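Local structure of nidogen-1 (1GL4) at residues Phe134-Glu139 with Gln229-Gln234; Leu149-Gln154 with Thr168-Arg173; Ser252-Phe257 with Ala270-Ile275; Ser48-Asn53 with Val80-Gly85. The protein is a basement-membrane glycoprotein that binds laminin, collagen IV and perlecan, and is represented here by an EGF-like domain and the G2 beta-barrel. All coordinates share one frame; numbering follows the deposited sequence.

Contact 1 (Phe134-Glu139 with Gln229-Gln234)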
# COMPACT_ATOMS: atom_id res chain seq x y z
N PHE A 134 -11.94 9.91 0.17
CA PHE A 134 -12.60 9.40 -1.04
C PHE A 134 -13.24 8.04 -0.81
O PHE A 134 -13.01 7.39 0.22
CB PHE A 134 -11.59 9.31 -2.20
CG PHE A 134 -10.48 8.29 -2.00
CD1 PHE A 134 -10.58 7.01 -2.55
CD2 PHE A 134 -9.32 8.62 -1.30
CE1 PHE A 134 -9.55 6.08 -2.40
CE2 PHE A 134 -8.28 7.70 -1.14
CZ PHE A 134 -8.39 6.42 -1.69
N THR A 135 -14.05 7.62 -1.77
CA THR A 135 -14.72 6.32 -1.72
C THR A 135 -14.22 5.50 -2.91
O THR A 135 -14.10 6.02 -4.02
CB THR A 135 -16.25 6.45 -1.85
OG1 THR A 135 -16.76 7.25 -0.78
CG2 THR A 135 -16.91 5.07 -1.82
N ARG A 136 -13.93 4.23 -2.67
CA ARG A 136 -13.46 3.32 -3.71
C ARG A 136 -14.42 2.15 -3.85
O ARG A 136 -14.62 1.40 -2.89
CB ARG A 136 -12.07 2.78 -3.37
CG ARG A 136 -11.49 1.82 -4.41
CD ARG A 136 -10.49 0.82 -3.81
NE ARG A 136 -9.70 0.13 -4.83
CZ ARG A 136 -8.82 -0.84 -4.58
NH1 ARG A 136 -8.63 -1.26 -3.33
NH2 ARG A 136 -8.11 -1.38 -5.57
N GLN A 137 -15.02 2.00 -5.03
CA GLN A 137 -15.91 0.87 -5.30
C GLN A 137 -15.15 0.00 -6.28
O GLN A 137 -14.81 0.47 -7.37
CB GLN A 137 -17.21 1.33 -5.97
CG GLN A 137 -18.05 2.34 -5.20
CD GLN A 137 -19.24 2.83 -6.02
OE1 GLN A 137 -20.18 2.08 -6.29
NE2 GLN A 137 -19.18 4.10 -6.44
N ALA A 138 -14.88 -1.25 -5.93
CA ALA A 138 -14.15 -2.14 -6.83
C ALA A 138 -14.79 -3.51 -6.98
O ALA A 138 -15.49 -4.00 -6.08
CB ALA A 138 -12.70 -2.28 -6.37
N GLU A 139 -14.55 -4.14 -8.12
CA GLU A 139 -15.07 -5.48 -8.39
C GLU A 139 -13.99 -6.27 -9.10
O GLU A 139 -13.21 -5.72 -9.88
CB GLU A 139 -16.30 -5.43 -9.30
CG GLU A 139 -17.54 -4.82 -8.67
CD GLU A 139 -18.76 -4.96 -9.56
OE1 GLU A 139 -19.84 -4.46 -9.18
OE2 GLU A 139 -18.64 -5.57 -10.64
N GLN A 229 -12.62 -0.54 -11.11
CA GLN A 229 -12.83 0.32 -9.95
C GLN A 229 -13.25 1.77 -10.26
O GLN A 229 -12.91 2.34 -11.30
CB GLN A 229 -11.57 0.31 -9.07
CG GLN A 229 -10.32 0.92 -9.70
CD GLN A 229 -9.03 0.56 -8.96
OE1 GLN A 229 -8.97 0.62 -7.72
NE2 GLN A 229 -8.00 0.20 -9.71
N THR A 230 -14.01 2.34 -9.33
CA THR A 230 -14.49 3.71 -9.45
C THR A 230 -14.13 4.44 -8.16
O THR A 230 -14.52 4.03 -7.07
CB THR A 230 -16.00 3.75 -9.67
OG1 THR A 230 -16.30 3.12 -10.93
CG2 THR A 230 -16.52 5.19 -9.69
N ILE A 231 -13.38 5.52 -8.31
CA ILE A 231 -12.91 6.32 -7.18
C ILE A 231 -13.58 7.70 -7.20
O ILE A 231 -13.40 8.46 -8.14
CB ILE A 231 -11.37 6.45 -7.26
CG1 ILE A 231 -10.74 5.05 -7.10
CG2 ILE A 231 -10.84 7.42 -6.20
CD1 ILE A 231 -9.26 4.98 -7.40
N THR A 232 -14.35 8.00 -6.16
CA THR A 232 -15.07 9.27 -6.07
C THR A 232 -14.58 10.16 -4.92
O THR A 232 -14.23 9.68 -3.85
CB THR A 232 -16.58 9.04 -5.91
OG1 THR A 232 -16.83 8.17 -4.80
CG2 THR A 232 -17.15 8.42 -7.18
N PHE A 233 -14.58 11.47 -5.15
CA PHE A 233 -14.10 12.42 -4.15
C PHE A 233 -14.59 13.83 -4.45
O PHE A 233 -15.26 14.06 -5.46
CB PHE A 233 -12.56 12.39 -4.16
CG PHE A 233 -11.96 12.56 -5.53
CD1 PHE A 233 -11.59 13.82 -6.00
CD2 PHE A 233 -11.77 11.45 -6.36
CE1 PHE A 233 -11.05 13.97 -7.28
CE2 PHE A 233 -11.23 11.60 -7.64
CZ PHE A 233 -10.87 12.86 -8.10
N GLN A 234 -14.26 14.78 -3.58
CA GLN A 234 -14.66 16.17 -3.75
C GLN A 234 -13.47 17.08 -4.05
O GLN A 234 -12.39 16.89 -3.50
CB GLN A 234 -15.36 16.68 -2.48
CG GLN A 234 -16.66 15.97 -2.15
CD GLN A 234 -17.76 16.28 -3.14
OE1 GLN A 234 -18.12 17.45 -3.34
NE2 GLN A 234 -18.30 15.24 -3.77
O HOH W 1 -16.74 5.31 -5.70

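Contact 2 (Leu149-Gln154 with Thr168-Arg173)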
# COMPACT_ATOMS: atom_id res chain seq x y z
N LEU A 149 -16.10 -10.86 -6.72
CA LEU A 149 -15.88 -10.30 -5.39
C LEU A 149 -16.08 -8.79 -5.46
O LEU A 149 -15.55 -8.13 -6.37
CB LEU A 149 -14.47 -10.61 -4.89
CG LEU A 149 -14.19 -10.06 -3.48
CD1 LEU A 149 -15.00 -10.85 -2.45
CD2 LEU A 149 -12.72 -10.16 -3.16
N VAL A 150 -16.83 -8.25 -4.51
CA VAL A 150 -17.09 -6.82 -4.46
C VAL A 150 -16.38 -6.19 -3.27
O VAL A 150 -16.46 -6.70 -2.15
CB VAL A 150 -18.61 -6.52 -4.34
CG1 VAL A 150 -18.83 -5.03 -4.12
CG2 VAL A 150 -19.33 -6.99 -5.59
N LEU A 151 -15.70 -5.08 -3.51
CA LEU A 151 -14.96 -4.37 -2.47
C LEU A 151 -15.42 -2.92 -2.35
O LEU A 151 -15.65 -2.25 -3.35
CB LEU A 151 -13.46 -4.41 -2.79
CG LEU A 151 -12.51 -3.53 -1.97
CD1 LEU A 151 -11.10 -4.08 -2.10
CD2 LEU A 151 -12.55 -2.08 -2.44
N LYS A 152 -15.57 -2.45 -1.11
CA LYS A 152 -15.94 -1.06 -0.86
C LYS A 152 -15.03 -0.53 0.23
O LYS A 152 -14.92 -1.12 1.31
CB LYS A 152 -17.40 -0.93 -0.42
CG LYS A 152 -17.82 0.53 -0.23
CD LYS A 152 -19.33 0.68 -0.08
CE LYS A 152 -19.73 2.15 -0.07
NZ LYS A 152 -21.21 2.34 -0.01
N GLN A 153 -14.35 0.58 -0.05
CA GLN A 153 -13.44 1.19 0.91
C GLN A 153 -13.70 2.69 1.05
O GLN A 153 -13.86 3.39 0.05
CB GLN A 153 -11.98 0.95 0.50
CG GLN A 153 -11.45 -0.45 0.85
CD GLN A 153 -10.08 -0.75 0.23
OE1 GLN A 153 -9.28 -1.49 0.80
NE2 GLN A 153 -9.83 -0.18 -0.93
N GLN A 154 -13.76 3.16 2.29
CA GLN A 154 -13.99 4.57 2.56
C GLN A 154 -12.79 5.15 3.29
O GLN A 154 -12.34 4.60 4.30
CB GLN A 154 -15.25 4.75 3.42
CG GLN A 154 -15.55 6.19 3.79
CD GLN A 154 -15.82 7.08 2.58
OE1 GLN A 154 -16.60 6.71 1.69
NE2 GLN A 154 -15.20 8.25 2.55
N THR A 168 -12.67 -1.03 5.28
CA THR A 168 -12.81 -2.00 4.19
C THR A 168 -13.94 -3.01 4.36
O THR A 168 -14.15 -3.56 5.44
CB THR A 168 -11.49 -2.77 3.97
OG1 THR A 168 -10.44 -1.84 3.68
CG2 THR A 168 -11.61 -3.76 2.79
N GLU A 169 -14.67 -3.27 3.27
CA GLU A 169 -15.77 -4.23 3.27
C GLU A 169 -15.63 -5.12 2.03
O GLU A 169 -15.52 -4.61 0.91
CB GLU A 169 -17.10 -3.47 3.26
CG GLU A 169 -18.32 -4.33 3.46
CD GLU A 169 -19.58 -3.51 3.70
OE1 GLU A 169 -20.65 -4.12 3.94
OE2 GLU A 169 -19.50 -2.26 3.66
N LEU A 170 -15.62 -6.44 2.22
CA LEU A 170 -15.49 -7.39 1.11
C LEU A 170 -16.64 -8.39 1.10
O LEU A 170 -17.00 -8.94 2.15
CB LEU A 170 -14.18 -8.19 1.24
CG LEU A 170 -12.88 -7.40 1.43
CD1 LEU A 170 -11.77 -8.37 1.79
CD2 LEU A 170 -12.56 -6.62 0.16
N GLU A 171 -17.21 -8.64 -0.08
CA GLU A 171 -18.31 -9.59 -0.19
C GLU A 171 -18.40 -10.26 -1.56
O GLU A 171 -18.38 -9.59 -2.59
CB GLU A 171 -19.64 -8.89 0.13
CG GLU A 171 -20.86 -9.78 -0.02
CD GLU A 171 -22.14 -9.11 0.45
OE1 GLU A 171 -22.40 -7.96 0.02
OE2 GLU A 171 -22.88 -9.73 1.24
N GLY A 172 -18.51 -11.58 -1.57
CA GLY A 172 -18.61 -12.29 -2.83
C GLY A 172 -17.97 -13.66 -2.81
O GLY A 172 -17.84 -14.29 -1.76
N ARG A 173 -17.54 -14.12 -3.98
CA ARG A 173 -16.94 -15.44 -4.11
C ARG A 173 -15.57 -15.38 -4.80
O ARG A 173 -15.38 -14.62 -5.75
CB ARG A 173 -17.88 -16.35 -4.91
CG ARG A 173 -17.38 -17.78 -5.17
CD ARG A 173 -18.41 -18.59 -5.95
NE ARG A 173 -19.70 -18.66 -5.26
CZ ARG A 173 -19.98 -19.51 -4.26
NH1 ARG A 173 -19.07 -20.37 -3.84
NH2 ARG A 173 -21.17 -19.47 -3.68

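Contact 3 (Ser252-Phe257 with Ala270-Ile275)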
# COMPACT_ATOMS: atom_id res chain seq x y z
N SER A 252 2.64 2.78 -12.71
CA SER A 252 3.59 1.70 -12.98
C SER A 252 3.85 0.97 -11.66
O SER A 252 4.28 1.58 -10.68
CB SER A 252 4.88 2.27 -13.56
OG SER A 252 4.64 2.90 -14.81
N VAL A 253 3.58 -0.34 -11.65
CA VAL A 253 3.74 -1.15 -10.45
C VAL A 253 4.78 -2.25 -10.61
O VAL A 253 4.86 -2.90 -11.65
CB VAL A 253 2.40 -1.83 -10.08
CG1 VAL A 253 2.54 -2.60 -8.78
CG2 VAL A 253 1.30 -0.78 -9.97
N ASP A 254 5.58 -2.46 -9.56
CA ASP A 254 6.60 -3.50 -9.58
C ASP A 254 6.98 -3.97 -8.17
O ASP A 254 6.48 -3.43 -7.18
CB ASP A 254 7.86 -3.01 -10.30
CG ASP A 254 8.77 -2.19 -9.40
OD1 ASP A 254 8.34 -1.14 -8.89
OD2 ASP A 254 9.92 -2.62 -9.20
N SER A 255 7.85 -4.97 -8.10
CA SER A 255 8.31 -5.52 -6.82
C SER A 255 7.14 -5.93 -5.93
O SER A 255 7.12 -5.64 -4.73
CB SER A 255 9.17 -4.49 -6.09
OG SER A 255 10.20 -4.01 -6.94
N VAL A 256 6.17 -6.62 -6.53
CA VAL A 256 4.99 -7.07 -5.80
C VAL A 256 5.25 -8.35 -5.01
O VAL A 256 5.82 -9.31 -5.54
CB VAL A 256 3.81 -7.33 -6.76
CG1 VAL A 256 2.57 -7.74 -5.97
CG2 VAL A 256 3.52 -6.08 -7.58
N PHE A 257 4.83 -8.35 -3.74
CA PHE A 257 4.99 -9.51 -2.86
C PHE A 257 3.70 -9.73 -2.09
O PHE A 257 3.10 -8.78 -1.59
CB PHE A 257 6.10 -9.30 -1.82
CG PHE A 257 7.49 -9.31 -2.38
CD1 PHE A 257 8.02 -8.18 -2.99
CD2 PHE A 257 8.28 -10.45 -2.26
CE1 PHE A 257 9.33 -8.18 -3.46
CE2 PHE A 257 9.60 -10.46 -2.74
CZ PHE A 257 10.12 -9.32 -3.34
N ALA A 270 2.78 -6.09 -0.44
CA ALA A 270 3.78 -5.04 -0.60
C ALA A 270 4.00 -4.76 -2.08
O ALA A 270 4.07 -5.68 -2.89
CB ALA A 270 5.09 -5.43 0.06
N LEU A 271 4.09 -3.48 -2.44
CA LEU A 271 4.34 -3.09 -3.83
C LEU A 271 4.92 -1.68 -4.00
O LEU A 271 4.74 -0.80 -3.15
CB LEU A 271 3.06 -3.25 -4.68
CG LEU A 271 1.64 -2.94 -4.20
CD1 LEU A 271 0.67 -3.17 -5.37
CD2 LEU A 271 1.25 -3.84 -3.05
N SER A 272 5.63 -1.50 -5.11
CA SER A 272 6.26 -0.22 -5.44
C SER A 272 5.48 0.49 -6.54
O SER A 272 5.06 -0.14 -7.51
CB SER A 272 7.70 -0.46 -5.86
OG SER A 272 8.44 -0.99 -4.76
N ASN A 273 5.31 1.80 -6.40
CA ASN A 273 4.50 2.58 -7.35
C ASN A 273 5.07 3.92 -7.82
O ASN A 273 5.68 4.66 -7.04
CB ASN A 273 3.14 2.87 -6.71
CG ASN A 273 2.45 1.62 -6.21
OD1 ASN A 273 1.55 1.10 -6.87
ND2 ASN A 273 2.89 1.11 -5.06
N SER A 274 4.84 4.22 -9.10
CA SER A 274 5.24 5.48 -9.73
C SER A 274 4.05 5.95 -10.57
O SER A 274 3.39 5.13 -11.22
CB SER A 274 6.45 5.29 -10.65
OG SER A 274 7.65 5.21 -9.90
N ILE A 275 3.76 7.25 -10.56
CA ILE A 275 2.64 7.77 -11.34
C ILE A 275 3.15 8.83 -12.34
O ILE A 275 3.92 9.72 -11.97
CB ILE A 275 1.55 8.39 -10.41
CG1 ILE A 275 0.28 8.68 -11.21
CG2 ILE A 275 2.05 9.66 -9.76
CD1 ILE A 275 -0.52 7.46 -11.58
O HOH W 2 4.12 5.57 -14.52

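Contact 4 (Ser48-Asn53 with Val80-Gly85)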
# COMPACT_ATOMS: atom_id res chain seq x y z
N SER A 48 8.14 12.31 4.57
CA SER A 48 7.78 11.78 5.88
C SER A 48 7.09 10.42 5.87
O SER A 48 6.39 10.07 4.91
CB SER A 48 6.87 12.77 6.61
OG SER A 48 5.59 12.82 5.98
N PRO A 49 7.28 9.64 6.95
CA PRO A 49 6.64 8.32 7.05
C PRO A 49 5.17 8.59 7.40
O PRO A 49 4.87 9.55 8.11
CB PRO A 49 7.37 7.66 8.24
CG PRO A 49 8.70 8.35 8.27
CD PRO A 49 8.33 9.79 7.97
N GLN A 50 4.27 7.76 6.89
CA GLN A 50 2.84 7.91 7.18
C GLN A 50 2.23 6.54 7.44
O GLN A 50 2.68 5.54 6.88
CB GLN A 50 2.10 8.57 6.01
CG GLN A 50 2.48 10.03 5.73
CD GLN A 50 2.13 10.98 6.87
OE1 GLN A 50 1.06 10.87 7.48
NE2 GLN A 50 3.03 11.92 7.16
N ARG A 51 1.21 6.50 8.29
CA ARG A 51 0.54 5.25 8.62
C ARG A 51 -0.95 5.33 8.32
O ARG A 51 -1.57 6.39 8.48
CB ARG A 51 0.76 4.91 10.09
CG ARG A 51 2.22 4.63 10.43
CD ARG A 51 2.41 4.31 11.91
NE ARG A 51 2.14 5.46 12.77
CZ ARG A 51 2.32 5.47 14.09
NH1 ARG A 51 2.79 4.39 14.71
NH2 ARG A 51 2.04 6.56 14.78
N VAL A 52 -1.52 4.21 7.88
CA VAL A 52 -2.95 4.12 7.56
C VAL A 52 -3.54 3.00 8.42
O VAL A 52 -3.00 1.89 8.45
CB VAL A 52 -3.18 3.78 6.07
CG1 VAL A 52 -4.61 4.10 5.68
CG2 VAL A 52 -2.20 4.57 5.19
N ASN A 53 -4.64 3.28 9.10
CA ASN A 53 -5.29 2.29 9.97
C ASN A 53 -6.79 2.20 9.74
O ASN A 53 -7.45 3.19 9.41
CB ASN A 53 -5.04 2.63 11.44
CG ASN A 53 -3.60 2.42 11.85
OD1 ASN A 53 -3.09 1.30 11.83
ND2 ASN A 53 -2.93 3.50 12.23
N VAL A 80 4.06 3.70 4.77
CA VAL A 80 4.68 4.26 3.57
C VAL A 80 5.50 5.49 3.92
O VAL A 80 5.25 6.15 4.93
CB VAL A 80 3.62 4.71 2.52
CG1 VAL A 80 2.82 3.54 2.03
CG2 VAL A 80 2.71 5.75 3.14
N VAL A 81 6.50 5.79 3.09
CA VAL A 81 7.32 6.98 3.28
C VAL A 81 7.12 7.85 2.04
O VAL A 81 7.39 7.40 0.91
CB VAL A 81 8.82 6.64 3.42
CG1 VAL A 81 9.63 7.93 3.56
CG2 VAL A 81 9.05 5.75 4.64
N MET A 82 6.67 9.08 2.23
CA MET A 82 6.43 9.97 1.10
C MET A 82 7.64 10.03 0.16
O MET A 82 8.78 10.17 0.60
CB MET A 82 6.09 11.39 1.58
CG MET A 82 4.89 11.49 2.51
SD MET A 82 3.34 10.82 1.85
CE MET A 82 3.25 11.64 0.21
N ASN A 83 7.35 9.91 -1.13
CA ASN A 83 8.36 9.96 -2.19
C ASN A 83 9.20 8.69 -2.37
O ASN A 83 10.09 8.66 -3.22
CB ASN A 83 9.28 11.17 -1.99
CG ASN A 83 9.76 11.76 -3.31
OD1 ASN A 83 10.64 12.61 -3.34
ND2 ASN A 83 9.17 11.30 -4.42
N HIS A 84 8.94 7.65 -1.58
CA HIS A 84 9.69 6.40 -1.74
C HIS A 84 8.94 5.47 -2.71
O HIS A 84 9.55 4.69 -3.43
CB HIS A 84 9.90 5.69 -0.40
CG HIS A 84 10.99 6.28 0.44
ND1 HIS A 84 11.68 5.55 1.39
CD2 HIS A 84 11.49 7.54 0.50
CE1 HIS A 84 12.55 6.33 1.99
NE2 HIS A 84 12.46 7.54 1.48
N GLY A 85 7.61 5.56 -2.68
CA GLY A 85 6.79 4.76 -3.57
C GLY A 85 6.45 3.33 -3.17
O GLY A 85 5.80 2.62 -3.94

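Contact 1 (Phe134-Glu139 with Gln229-Gln234)
R136 reaches Q229 with two nitrogens of one guanidinium edge, and both end on the same amide oxygen: NE lies 3.0 Å and NH2 3.1 Å from Q229 OE1. The two side chains cross obliquely, their flat groups 31° apart. OE1 sits within the plane of the guanidinium, whereas NH2 stands above the amide carbonyl plane. The R136 chain is extended from CG to NE; Q229 has CG between its backbone N and carbonyl carbon (chi1 66°) and runs straight beyond it. The outer ends of this pair have further partners, with Q229 NE2 bonded to S201 OG and R136 NH1 to the carbonyl of P107. On the same face, A138 CB packs on Q229 CB.

Also on this face F134 and I231 lie side by side, pointing the same way, with ring atom F134 CD1 3.7 Å from I231 CG2. On the other face T135 and T232 are likewise parallel, T135 CB lying 3.5 Å from T232 OG1, and a water takes a hydrogen bond from Q137 NE2, gives one to T230 O at 2.9 Å and is also bonded to T232 OG1. Four backbone bonds, two each for T135–T232 and Q137–T230, fix this antiparallel register, with strand axes 173° apart.

The pair belongs to the wall of the G2 beta-barrel. Strand 149-156 continues it beyond 134-139, strand 198-210 beyond 229-232, and helix 107-115 covers the face of F134, R136 and I231 through I111, while the F134 ring stacks on F155.

Contact 2 (Leu149-Gln154 with Thr168-Arg173)
L170 packs against L151 through a single methyl, and its side chain can be followed outward to that point. CB leaves the strand on the face shared with L151, and CG stands anti to the carbonyl carbon (chi1 -52°). From CG the CD2 branch turns to the neighbouring strand, where it lies 3.7 Å from L151 CD1 and 3.8 Å from both CB and CG of L151. CD2 rests against CB, CG and the CD1 branch of L151, the two side chains pointing the same way, and I108 of helix 107-115 touches both.

The backbone beneath is an antiparallel hairpin of the G2 beta-barrel, with axes 170° apart. V150 and E171 exchange two bonds, V150 N to E171 O being 2.8 Å, and K152 and E169 exchange two more. At the corner, L149 CD1 lies 3.6 Å from E171 C. G172 approaches to a CA–CA distance of 4.2 Å from L149; a beta carbon there would clash with L149 CA, and the backbone angles would jam it against the preceding carbonyl. Past this corner R173 turns away to bond the carbonyls of G63 and S65.

L151 and L170 thus form the apolar part of the side facing helix 107-115. K152, E169 and E171 share the other face with V150, and there K152 NZ and E169 OE2 stay 6.1 Å apart, too far for direct contact though their opposite charges may still attract weakly.

Contact 3 (Ser252-Phe257 with Ala270-Ile275)
S252-F257 and A270-I275 form an antiparallel beta hairpin of the G2 barrel, their axes 168° apart, interrupted by a beta bulge. S252 pairs with S274 and D254 with S272 in regular register, each pair sharing two backbone bonds. Between D254 and F257 the register then slips by one residue before F257 and A270 exchange their own two bonds. The extra residue is accommodated at S255, whose phi and psi of 54° and 45° lie far from strand values.

On the buried face V253 and L271 meet at an angle, with V253 CG1 3.9 Å from L271 CD1. V256 approaches the same leucine side by side, its CG2 4.1 Å from L271 CB, so the two valines flank one residue across the slip. The other branch of V253 lies alongside N273, with CG2 3.6 Å from N273 OD1.

The bulge is also tied to a third strand, because R86 NH1 bonds both S255 O and S272 OG. At the far end the F257 ring stacks on an aromatic side chain of the other protein chain, and A270 packs on an aromatic residue there too. A270 lies about 7 Å from R268, measured between side chains; R268 is involved in perlecan binding.

Next to the bulge D254 OD1 comes within 3.2 Å of S272 CB, while S255 OG donates to D254 OD2 at 2.7 Å, meeting it from above the carboxylate plane.

Contact 4 (Ser48-Asn53 with Val80-Gly85)
M82 lays its bent side chain over the backbone of S48: M82 CG lies 3.2 Å from S48 O, and M82 SD is 4.1 Å from Q50 CG where the two side chains cross. S48 O also accepts M82 N at 2.9 Å, with the donor 39° above the carbonyl plane. Next along the strand, Q50 and V80 exchange two backbone bonds, the shorter being Q50 N to V80 O at 2.7 Å. The valine adds its CG2 branch, 4.1 Å from Q50 CB. On the other face P49 CB is 4.4 Å from V81 CG2, a loose contact beside a P49–V81 CA separation of 4.1 Å.

A second shell positions these groups. Q50 bends at chi2 (-64°), turning CD back toward S48, and NE2 then donates to S48 OG at 3.0 Å, an oxygen that lies in the plane of the amide. V44 and F116 pack on M82, and V44 also meets Q50, so strand 43-45 borders this start of the barrel. After M82 the chain turns, and V81 CG1 covers one face of the H84 ring, over its centre.

The antiparallel pair lies at the end of the hairpin of strands 49-62 and 69-81 away from its connecting turn, beside Y79, a residue involved in perlecan binding that packs on P49; the other protein chain packs on P49, R51 and N53. Chemically, S48 OG is satisfied by Q50 NE2 and the A45 carbonyl, so the polar end of Q50 is held beside the apolar cover of M82.

How the contacts relate
From the N terminus, contact 4 comes first, closing the loop of the hairpin 49-62/69-81 at the entry to the barrel. Contact 1 opens next at 134-139 and closes only at 229-234, a long loop that encloses contact 2, the hairpin 149-156/164-171. Contact 3 follows in series as the last hairpin, and no loops cross. Contacts 1 and 2 share a strand boundary, with A138 O 2.8 Å from L151 N. Contacts 3 and 4 meet where G85 O lies 2.6 Å from N273 N. These two pairs occupy opposite sides of the chain's centre, and strand 49-62 beside 164-171 links contact 4 to contact 2 around the barrel.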